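Local coordinates for odorant binding protein OBP69a (Ceratitis capitata, PDB 6HHE), which probably binds and carries odorants as a small, secreted, all-helical member of the insect PBP/GOBP family of odorant-binding proteins, at residues Phe29-Ala32 against Gln33-Lys37; Val81-Leu84 against His85-Gly89; Lys109-Pro112 against Val113-Lys116. All blocks are in the same frame, centred on the assembly; numbering follows the deposited sequence.

Contact 1. Residues Phe29-Ala32 against Gln33-Lys37; sequences FIEA and QETGK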
ATOM      1  N   PHE A  29       0.775   9.373   9.235  1.00 22.57           N
ATOM      2  CA  PHE A  29      -0.187   9.539   8.146  1.00 22.94           C
ATOM      3  C   PHE A  29      -0.399  11.012   7.817  1.00 23.64           C
ATOM      4  O   PHE A  29      -0.428  11.407   6.634  1.00 23.19           O
ATOM      5  CB  PHE A  29      -1.515   8.886   8.538  1.00 22.76           C
ATOM      6  CG  PHE A  29      -1.478   7.363   8.631  1.00 25.29           C
ATOM      7  CD1 PHE A  29      -0.949   6.569   7.622  1.00 28.78           C
ATOM      8  CD2 PHE A  29      -2.029   6.733   9.748  1.00 31.90           C
ATOM      9  CE1 PHE A  29      -0.972   5.136   7.741  1.00 27.89           C
ATOM     10  CE2 PHE A  29      -2.060   5.324   9.856  1.00 29.83           C
ATOM     11  CZ  PHE A  29      -1.519   4.538   8.873  1.00 27.04           C
ATOM     12  N   ILE A  30      -0.502  11.861   8.844  1.00 23.43           N
ATOM     13  CA  ILE A  30      -0.654  13.296   8.602  1.00 25.74           C
ATOM     14  C   ILE A  30       0.557  13.831   7.859  1.00 23.28           C
ATOM     15  O   ILE A  30       0.425  14.605   6.901  1.00 24.60           O
ATOM     16  CB  ILE A  30      -0.874  14.031   9.929  1.00 26.25           C
ATOM     17  CG1 ILE A  30      -2.248  13.678  10.501  1.00 32.92           C
ATOM     18  CG2 ILE A  30      -0.720  15.533   9.720  1.00 30.12           C
ATOM     19  CD1 ILE A  30      -2.418  14.100  11.963  1.00 38.45           C
ATOM     20  N   GLU A  31       1.760  13.409   8.267  1.00 21.58           N
ATOM     21  CA  GLU A  31       2.961  13.898   7.587  1.00 20.30           C
ATOM     22  C   GLU A  31       2.966  13.503   6.117  1.00 20.33           C
ATOM     23  O   GLU A  31       3.293  14.325   5.257  1.00 20.46           O
ATOM     24  CB  GLU A  31       4.211  13.367   8.275  1.00 28.73           C
ATOM     25  CG  GLU A  31       5.463  13.660   7.471  1.00 44.68           C
ATOM     26  CD  GLU A  31       6.068  15.003   7.814  1.00 68.76           C
ATOM     27  OE1 GLU A  31       5.488  15.699   8.678  1.00 77.90           O
ATOM     28  OE2 GLU A  31       7.123  15.358   7.232  1.00 70.01           O
ATOM     29  N   ALA A  32       2.605  12.257   5.805  1.00 20.49           N
ATOM     30  CA  ALA A  32       2.539  11.828   4.403  1.00 22.05           C
ATOM     31  C   ALA A  32       1.553  12.667   3.622  1.00 25.39           C
ATOM     32  O   ALA A  32       1.840  13.100   2.505  1.00 24.46           O
ATOM     33  CB  ALA A  32       2.114  10.355   4.353  1.00 23.00           C
ATOM     34  N   GLN A  33       0.379  12.913   4.199  1.00 21.55           N
ATOM     35  CA  GLN A  33      -0.642  13.657   3.466  1.00 24.23           C
ATOM     36  C   GLN A  33      -0.267  15.121   3.304  1.00 27.73           C
ATOM     37  O   GLN A  33      -0.438  15.694   2.214  1.00 28.84           O
ATOM     38  CB  GLN A  33      -1.966  13.489   4.176  1.00 25.09           C
ATOM     39  CG  GLN A  33      -2.437  12.077   4.132  1.00 29.56           C
ATOM     40  CD  GLN A  33      -3.784  11.929   4.764  1.00 48.47           C
ATOM     41  OE1 GLN A  33      -4.718  11.433   4.139  1.00 53.57           O
ATOM     42  NE2 GLN A  33      -3.902  12.363   6.011  1.00 49.42           N
ATOM     43  N   GLU A  34       0.246  15.748   4.362  1.00 24.11           N
ATOM     44  CA  GLU A  34       0.507  17.180   4.345  1.00 27.05           C
ATOM     45  C   GLU A  34       1.724  17.505   3.512  1.00 20.06           C
ATOM     46  O   GLU A  34       1.771  18.582   2.896  1.00 23.81           O
ATOM     47  CB  GLU A  34       0.692  17.688   5.781  1.00 32.75           C
ATOM     48  CG  GLU A  34      -0.595  17.749   6.618  1.00 47.74           C
ATOM     49  CD  GLU A  34      -0.396  18.496   7.944  1.00 62.59           C
ATOM     50  OE1 GLU A  34      -1.404  18.955   8.529  1.00 67.51           O
ATOM     51  OE2 GLU A  34       0.765  18.627   8.401  1.00 62.34           O
ATOM     52  N   THR A  35       2.700  16.596   3.448  1.00 21.59           N
ATOM     53  CA  THR A  35       3.932  16.846   2.703  1.00 21.19           C
ATOM     54  C   THR A  35       3.951  16.233   1.312  1.00 25.34           C
ATOM     55  O   THR A  35       4.750  16.667   0.474  1.00 23.29           O
ATOM     56  CB  THR A  35       5.200  16.345   3.431  1.00 22.07           C
ATOM     57  OG1 THR A  35       5.227  14.912   3.461  1.00 23.38           O
ATOM     58  CG2 THR A  35       5.322  16.919   4.823  1.00 23.76           C
ATOM     59  N   GLY A  36       3.094  15.263   1.031  1.00 19.81           N
ATOM     60  CA  GLY A  36       3.185  14.556  -0.224  1.00 20.68           C
ATOM     61  C   GLY A  36       4.337  13.590  -0.340  1.00 25.04           C
ATOM     62  O   GLY A  36       4.560  13.034  -1.427  1.00 27.73           O
ATOM     63  N   LYS A  37       5.067  13.353   0.760  1.00 24.78           N
ATOM     64  CA  LYS A  37       6.256  12.501   0.779  1.00 25.91           C
ATOM     65  C   LYS A  37       6.043  11.550   1.949  1.00 26.20           C
ATOM     66  O   LYS A  37       5.947  11.997   3.093  1.00 27.49           O
ATOM     67  CB  LYS A  37       7.533  13.315   0.937  1.00 26.62           C
ATOM     68  CG  LYS A  37       8.810  12.505   1.026  1.00 26.89           C
ATOM     69  CD  LYS A  37       9.991  13.477   1.072  1.00 27.38           C
ATOM     70  CE  LYS A  37      11.319  12.802   0.862  1.00 41.70           C
ATOM     71  NZ  LYS A  37      11.548  11.806   1.867  1.00 40.69           N
TER
HETATM   72  O   HOH W   1       7.860  13.258   4.765  1.00 31.75           O

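Contact 2. Residues Val81-Leu84 against His85-Gly89; sequences VEEL and HTTCG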
ATOM      1  N   VAL A  81      -5.440  -0.833 -12.294  1.00 17.79           N
ATOM      2  CA  VAL A  81      -4.634  -1.896 -11.706  1.00 17.68           C
ATOM      3  C   VAL A  81      -3.579  -2.387 -12.669  1.00 19.14           C
ATOM      4  O   VAL A  81      -2.422  -2.590 -12.281  1.00 20.24           O
ATOM      5  CB  VAL A  81      -5.547  -3.031 -11.245  1.00 20.39           C
ATOM      6  CG1 VAL A  81      -4.723  -4.238 -10.850  1.00 25.88           C
ATOM      7  CG2 VAL A  81      -6.456  -2.585 -10.139  1.00 23.84           C
ATOM      8  N   GLU A  82      -3.949  -2.598 -13.937  0.76 19.72           N
ATOM      9  CA  GLU A  82      -2.956  -3.049 -14.908  0.76 20.28           C
ATOM     10  C   GLU A  82      -1.792  -2.089 -15.001  0.76 21.74           C
ATOM     11  O   GLU A  82      -0.644  -2.523 -15.072  0.76 23.53           O
ATOM     12  CB  GLU A  82      -3.587  -3.229 -16.274  0.76 23.57           C
ATOM     13  CG  GLU A  82      -4.563  -4.292 -16.323  0.76 34.37           C
ATOM     14  CD  GLU A  82      -4.908  -4.634 -17.714  0.76 40.13           C
ATOM     15  OE1 GLU A  82      -4.596  -3.906 -18.675  0.76 39.15           O
ATOM     16  OE2 GLU A  82      -5.501  -5.685 -17.822  0.76 33.35           O
ATOM     17  N   GLU A  83      -2.067  -0.790 -15.009  1.00 19.89           N
ATOM     18  CA  GLU A  83      -0.976   0.163 -15.157  1.00 19.71           C
ATOM     19  C   GLU A  83      -0.047   0.130 -13.950  1.00 21.35           C
ATOM     20  O   GLU A  83       1.190   0.179 -14.104  1.00 21.49           O
ATOM     21  CB  GLU A  83      -1.533   1.556 -15.409  1.00 21.67           C
ATOM     22  CG  GLU A  83      -0.435   2.590 -15.440  1.00 26.00           C
ATOM     23  CD  GLU A  83      -0.893   4.020 -15.501  1.00 29.59           C
ATOM     24  OE1 GLU A  83      -1.744   4.433 -14.720  1.00 29.63           O
ATOM     25  OE2 GLU A  83      -0.344   4.776 -16.357  1.00 39.46           O
ATOM     26  N   LEU A  84      -0.599   0.041 -12.737  1.00 18.94           N
ATOM     27  CA  LEU A  84       0.258  -0.022 -11.547  1.00 17.27           C
ATOM     28  C   LEU A  84       1.086  -1.290 -11.515  1.00 22.23           C
ATOM     29  O   LEU A  84       2.297  -1.254 -11.225  1.00 22.31           O
ATOM     30  CB  LEU A  84      -0.591   0.089 -10.284  1.00 19.11           C
ATOM     31  CG  LEU A  84      -1.267   1.433 -10.066  1.00 18.99           C
ATOM     32  CD1 LEU A  84      -2.285   1.335  -8.981  1.00 22.23           C
ATOM     33  CD2 LEU A  84      -0.224   2.480  -9.664  1.00 20.75           C
ATOM     34  N   HIS A  85       0.478  -2.409 -11.888  1.00 19.59           N
ATOM     35  CA  HIS A  85       1.175  -3.676 -11.904  1.00 20.28           C
ATOM     36  C   HIS A  85       2.291  -3.684 -12.937  1.00 22.06           C
ATOM     37  O   HIS A  85       3.435  -4.066 -12.636  1.00 23.78           O
ATOM     38  CB  HIS A  85       0.159  -4.785 -12.216  1.00 19.43           C
ATOM     39  CG  HIS A  85       0.820  -6.086 -12.466  1.00 20.30           C
ATOM     40  ND1 HIS A  85       1.382  -6.834 -11.456  1.00 25.32           N
ATOM     41  CD2 HIS A  85       1.112  -6.722 -13.625  1.00 23.06           C
ATOM     42  CE1 HIS A  85       1.964  -7.901 -11.978  1.00 30.24           C
ATOM     43  NE2 HIS A  85       1.813  -7.857 -13.289  1.00 29.80           N
ATOM     44  N   THR A  86       1.997  -3.218 -14.147  1.00 21.64           N
ATOM     45  CA  THR A  86       3.022  -3.311 -15.200  1.00 22.08           C
ATOM     46  C   THR A  86       4.111  -2.276 -14.983  1.00 25.49           C
ATOM     47  O   THR A  86       5.294  -2.557 -15.257  1.00 28.09           O
ATOM     48  CB  THR A  86       2.386  -3.155 -16.582  1.00 27.99           C
ATOM     49  OG1 THR A  86       1.806  -1.859 -16.729  1.00 32.68           O
ATOM     50  CG2 THR A  86       1.363  -4.218 -16.843  1.00 20.05           C
ATOM     51  N   THR A  87       3.756  -1.082 -14.467  1.00 21.68           N
ATOM     52  CA  THR A  87       4.774  -0.044 -14.295  1.00 21.17           C
ATOM     53  C   THR A  87       5.675  -0.352 -13.120  1.00 24.00           C
ATOM     54  O   THR A  87       6.884  -0.079 -13.174  1.00 28.36           O
ATOM     55  CB  THR A  87       4.108   1.311 -14.103  1.00 23.69           C
ATOM     56  OG1 THR A  87       3.242   1.584 -15.221  1.00 26.66           O
ATOM     57  CG2 THR A  87       5.147   2.409 -13.969  1.00 26.09           C
ATOM     58  N   CYS A  88       5.109  -0.872 -12.036  1.00 23.36           N
ATOM     59  CA  CYS A  88       5.782  -0.931 -10.753  1.00 23.31           C
ATOM     60  C   CYS A  88       6.199  -2.334 -10.364  1.00 29.97           C
ATOM     61  O   CYS A  88       7.254  -2.490  -9.742  1.00 29.86           O
ATOM     62  CB  CYS A  88       4.890  -0.348  -9.657  1.00 24.84           C
ATOM     63  SG  CYS A  88       4.623   1.398  -9.951  1.00 27.29           S
ATOM     64  N   GLY A  89       5.400  -3.340 -10.707  1.00 26.22           N
ATOM     65  CA  GLY A  89       5.746  -4.710 -10.338  1.00 25.93           C
ATOM     66  C   GLY A  89       6.126  -4.806  -8.877  1.00 26.49           C
ATOM     67  O   GLY A  89       5.425  -4.294  -7.997  1.00 26.43           O
TER

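Contact 3. Residues Lys109-Pro112 against Val113-Lys116; sequences KTNP and VILK. With SO4 (sulfate ion), chain B.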
ATOM      1  N   LYS A 109       3.937   7.586  -7.518  1.00 19.74           N
ATOM      2  CA  LYS A 109       4.441   8.299  -8.701  1.00 22.18           C
ATOM      3  C   LYS A 109       3.602   7.997  -9.932  1.00 23.06           C
ATOM      4  O   LYS A 109       3.386   8.889 -10.778  1.00 24.45           O
ATOM      5  CB  LYS A 109       5.902   7.926  -8.998  1.00 27.18           C
ATOM      6  CG  LYS A 109       6.903   8.510  -8.018  1.00 50.48           C
ATOM      7  CD  LYS A 109       8.332   8.169  -8.418  1.00 65.05           C
ATOM      8  CE  LYS A 109       9.317   8.678  -7.378  1.00 73.78           C
ATOM      9  NZ  LYS A 109       8.998   8.122  -6.031  1.00 75.21           N
ATOM     10  N   THR A 110       3.061   6.768 -10.033  1.00 19.65           N
ATOM     11  CA  THR A 110       2.368   6.299 -11.233  1.00 19.18           C
ATOM     12  C   THR A 110       0.928   6.765 -11.289  1.00 20.21           C
ATOM     13  O   THR A 110       0.465   7.205 -12.350  1.00 22.85           O
ATOM     14  CB  THR A 110       2.452   4.778 -11.288  1.00 18.73           C
ATOM     15  OG1 THR A 110       3.854   4.443 -11.328  1.00 23.51           O
ATOM     16  CG2 THR A 110       1.735   4.197 -12.514  1.00 21.33           C
ATOM     17  N   ASN A 111       0.201   6.686 -10.176  1.00 18.20           N
ATOM     18  CA  ASN A 111      -1.183   7.135 -10.129  1.00 17.58           C
ATOM     19  C   ASN A 111      -1.442   7.887  -8.836  1.00 17.75           C
ATOM     20  O   ASN A 111      -1.990   7.335  -7.870  1.00 18.35           O
ATOM     21  CB  ASN A 111      -2.153   5.952 -10.264  1.00 16.65           C
ATOM     22  CG  ASN A 111      -3.518   6.418 -10.674  1.00 15.36           C
ATOM     23  OD1 ASN A 111      -3.968   7.504 -10.274  1.00 17.61           O
ATOM     24  ND2 ASN A 111      -4.203   5.585 -11.464  1.00 17.98           N
ATOM     25  N   PRO A 112      -1.056   9.148  -8.770  1.00 19.40           N
ATOM     26  CA  PRO A 112      -1.237   9.893  -7.535  1.00 20.17           C
ATOM     27  C   PRO A 112      -2.672  10.086  -7.124  1.00 20.00           C
ATOM     28  O   PRO A 112      -2.947  10.178  -5.927  1.00 21.04           O
ATOM     29  CB  PRO A 112      -0.541  11.241  -7.822  1.00 23.49           C
ATOM     30  CG  PRO A 112      -0.384  11.315  -9.251  1.00 20.30           C
ATOM     31  CD  PRO A 112      -0.289   9.879  -9.779  1.00 22.19           C
ATOM     32  N   VAL A 113      -3.605  10.204  -8.074  1.00 17.85           N
ATOM     33  CA  VAL A 113      -5.000  10.378  -7.702  1.00 17.30           C
ATOM     34  C   VAL A 113      -5.456   9.195  -6.890  1.00 18.23           C
ATOM     35  O   VAL A 113      -5.990   9.338  -5.790  1.00 18.89           O
ATOM     36  CB  VAL A 113      -5.867  10.553  -8.953  1.00 18.98           C
ATOM     37  CG1 VAL A 113      -7.336  10.412  -8.626  1.00 22.81           C
ATOM     38  CG2 VAL A 113      -5.600  12.001  -9.514  1.00 20.99           C
ATOM     39  N   ILE A 114      -5.285   7.986  -7.451  1.00 16.25           N
ATOM     40  CA  ILE A 114      -5.755   6.817  -6.740  1.00 17.11           C
ATOM     41  C   ILE A 114      -5.004   6.626  -5.427  1.00 17.63           C
ATOM     42  O   ILE A 114      -5.612   6.256  -4.410  1.00 18.20           O
ATOM     43  CB  ILE A 114      -5.635   5.603  -7.684  1.00 15.44           C
ATOM     44  CG1 ILE A 114      -6.558   5.739  -8.857  1.00 17.16           C
ATOM     45  CG2 ILE A 114      -5.924   4.296  -6.914  1.00 18.74           C
ATOM     46  CD1 ILE A 114      -8.110   5.812  -8.534  1.00 17.55           C
ATOM     47  N   LEU A 115      -3.677   6.820  -5.415  1.00 17.12           N
ATOM     48  CA  LEU A 115      -2.955   6.531  -4.186  1.00 16.82           C
ATOM     49  C   LEU A 115      -3.298   7.554  -3.099  1.00 20.59           C
ATOM     50  O   LEU A 115      -3.355   7.203  -1.914  1.00 19.45           O
ATOM     51  CB  LEU A 115      -1.446   6.459  -4.438  1.00 18.31           C
ATOM     52  CG  LEU A 115      -1.008   5.029  -4.814  1.00 18.39           C
ATOM     53  CD1 LEU A 115      -0.978   4.133  -3.540  1.00 21.23           C
ATOM     54  CD2 LEU A 115      -1.811   4.383  -5.926  1.00 17.99           C
ATOM     55  N   LYS A 116      -3.564   8.814  -3.472  1.00 19.63           N
ATOM     56  CA  LYS A 116      -3.988   9.778  -2.437  1.00 18.48           C
ATOM     57  C   LYS A 116      -5.325   9.379  -1.821  1.00 22.96           C
ATOM     58  O   LYS A 116      -5.497   9.456  -0.596  1.00 23.04           O
ATOM     59  CB  LYS A 116      -4.064  11.179  -3.036  1.00 20.33           C
ATOM     60  CG  LYS A 116      -2.685  11.794  -3.280  1.00 28.50           C
ATOM     61  CD  LYS A 116      -2.823  13.117  -4.035  1.00 37.86           C
ATOM     62  CE  LYS A 116      -1.494  13.864  -4.078  1.00 45.90           C
ATOM     63  NZ  LYS A 116      -1.637  15.237  -4.673  1.00 45.47           N
TER
HETATM   64  S   SO4 B 201       1.687  15.813  -3.974  1.00 34.71           S
HETATM   65  O1  SO4 B 201       2.931  16.331  -3.374  1.00 37.61           O
HETATM   66  O2  SO4 B 201       2.017  15.631  -5.354  1.00 31.26           O
HETATM   67  O3  SO4 B 201       1.389  14.529  -3.315  1.00 40.42           O
HETATM   68  O4  SO4 B 201       0.543  16.679  -3.666  1.00 28.94           O
HETATM   69  O   HOH W   2      -3.234  10.151 -11.124  1.00 22.98           O

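Contact 1. Residues Phe29-Ala32 against Gln33-Lys37
Thr-35 uses its hydroxyl twice over, giving to the chain behind it and taking from the chain ahead. OG1 donates to Glu-31 O at 2.7 Å, while the backbone N of Lys-37 donates to the same OG1, which makes an ST turn just where helix 26-35 stops. With OG1 between the backbone N and the carbonyl carbon (chi1 69°), it lies within reach of both Glu-31 O and Lys-37 N. Glu-31 O is gripped by two donors, Thr-35 OG1 and Thr-35 N, arriving from opposite faces of its carbonyl plane. The other branch, CG2, comes up to Glu-31 OE2 at 3.4 Å; the Glu-31 chain bends at its second torsion (chi2 89°), bringing the carboxylate over this methyl. A water donates to Lys-37 O and, weakly, to the same OE2, a looser second tie across the helix end. Gly-36 leaves the helix with positive phi, its N still bonded to Ala-32 O at 2.9 Å. One turn back, Ile-30 and Glu-34 run side by side in the same direction, and the CG2 methyl of Ile-30 packs on the carboxylate carbon CD of Glu-34 at 3.5 Å. Gln-33 lays its CG 3.3 Å from Phe-29 O, while the Phe-29 ring turns inward to meet Phe-47 edge to face. Ala-32 and Glu-31 rest on Pro-39. The carboxylates of Glu-31 and Glu-34 come near each other without contact, so negative charge would tend to build up at the C-terminal end of the helix, where the helix dipole would probably disfavour it.

Contact 2. Residues Val81-Leu84 against His85-Gly89
The last two turns of helix 78-88, which carries pocket residue Glu-83 and disulfide residue Cys-88, are bound together by two successive threonines that fold their hydroxyls back on the helix. Thr-87 OG1 donates to Glu-83 O at 2.7 Å, and Thr-86 OG1 to Glu-82 O at 3.0 Å. Each carbonyl also takes the N-H of the same threonine, the two donors coming from opposite faces of its plane. The hydroxyls get there by different rotations: OG1 of Thr-86 stands between the backbone N and the carbonyl carbon (chi1 64°), whereas that of Thr-87 lies anti to its carbonyl carbon (chi1 -56°). Glu-83 extends alongside Thr-87, its CG 3.8 Å from OG1, and its end reaches the bound 2-(2-methoxyethoxy)ethanol. In this odorant-binding protein fold the helix is fastened to helix 96-110 by the disulfide from Cys-88 to Cys-106; Cys-88 CB lies 3.2 Å from Leu-84 O, which accepts the Cys-88 N-H. Leu-84 turns its branches into the core against Tyr-107 and Leu-66. His-85 sets CB 3.4 Å from Val-81 O, and its side chain touches Asp-67. Gly-89 then breaks the helix with positive phi, its N bonded to His-85 O.

Contact 3. Residues Lys109-Pro112 against Val113-Lys116
At Asn-111 the chain leaves helix 96-110 in an extended conformation (phi -138°) and re-enters a helix at once with Pro-112, the first backbone bond of the new turn running from Leu-115 N to Asn-111 O at 3.0 Å. The Asn-111 amide doubles back over this turn: with CG anti to the backbone N (chi1 -161°), OD1 takes the N-H of Ile-114 at 3.2 Å. The N-H points almost straight at the oxygen (174°), yet it approaches from above the carbonyl plane of the amide. A water completes the cap, donating to OD1 at 2.9 Å and accepting from Val-113 N, so a second N-H of the first turn is satisfied through it. The flat amide also crosses the Ile-114 side chain, whose CG1 lies 3.5 Å from ND2. This is an N-cap, with Asn-111 opening helix 112-121, and the same residue lines the ligand pocket: its ND2 donates to O1 of the bound 2-(2-methoxyethoxy)ethanol, a molecule probably from the crystallisation liquor that marks the pocket, beside Ile-114 and Ile-80. An alanine here would remove the whole amide, and is likely to leave Ile-114 N without its capping acceptor, the water without OD1 and the ligand oxygen without its donor. Leu-115 sends CD2 back to 3.5 Å from Asn-111 O, while the side chain also packs on Tyr-107 and Ile-108 of helix 96-110. Lys-116 sets its CG 3.1 Å from Pro-112 O, the carbonyl that accepts its own N-H, then extends so that NZ donates to O4 of a sulfate ion, probably also from the liquor, at 2.8 Å.

How the contacts relate
Following the chain from the N terminus, the three contacts come in series; none nests in or crosses another, and none closes a loop beyond its own helical turns. Contact 1 ends helix 26-35, contact 2 ends helix 78-88, and contact 3 turns helix 96-110 into helix 112-121. Contact 1 stands apart from contact 2, with centres 23 Å apart, and comes within about 5 Å of contact 3 by nearest atoms without touching it. Contacts 2 and 3 do meet: Thr-110 at the end of helix 96-110 packs against Leu-84, Thr-87 and Cys-88, tying that helix to helix 78-88, and Glu-83, Asn-111 and Ile-114 from the two contacts line one ligand pocket with Ile-80.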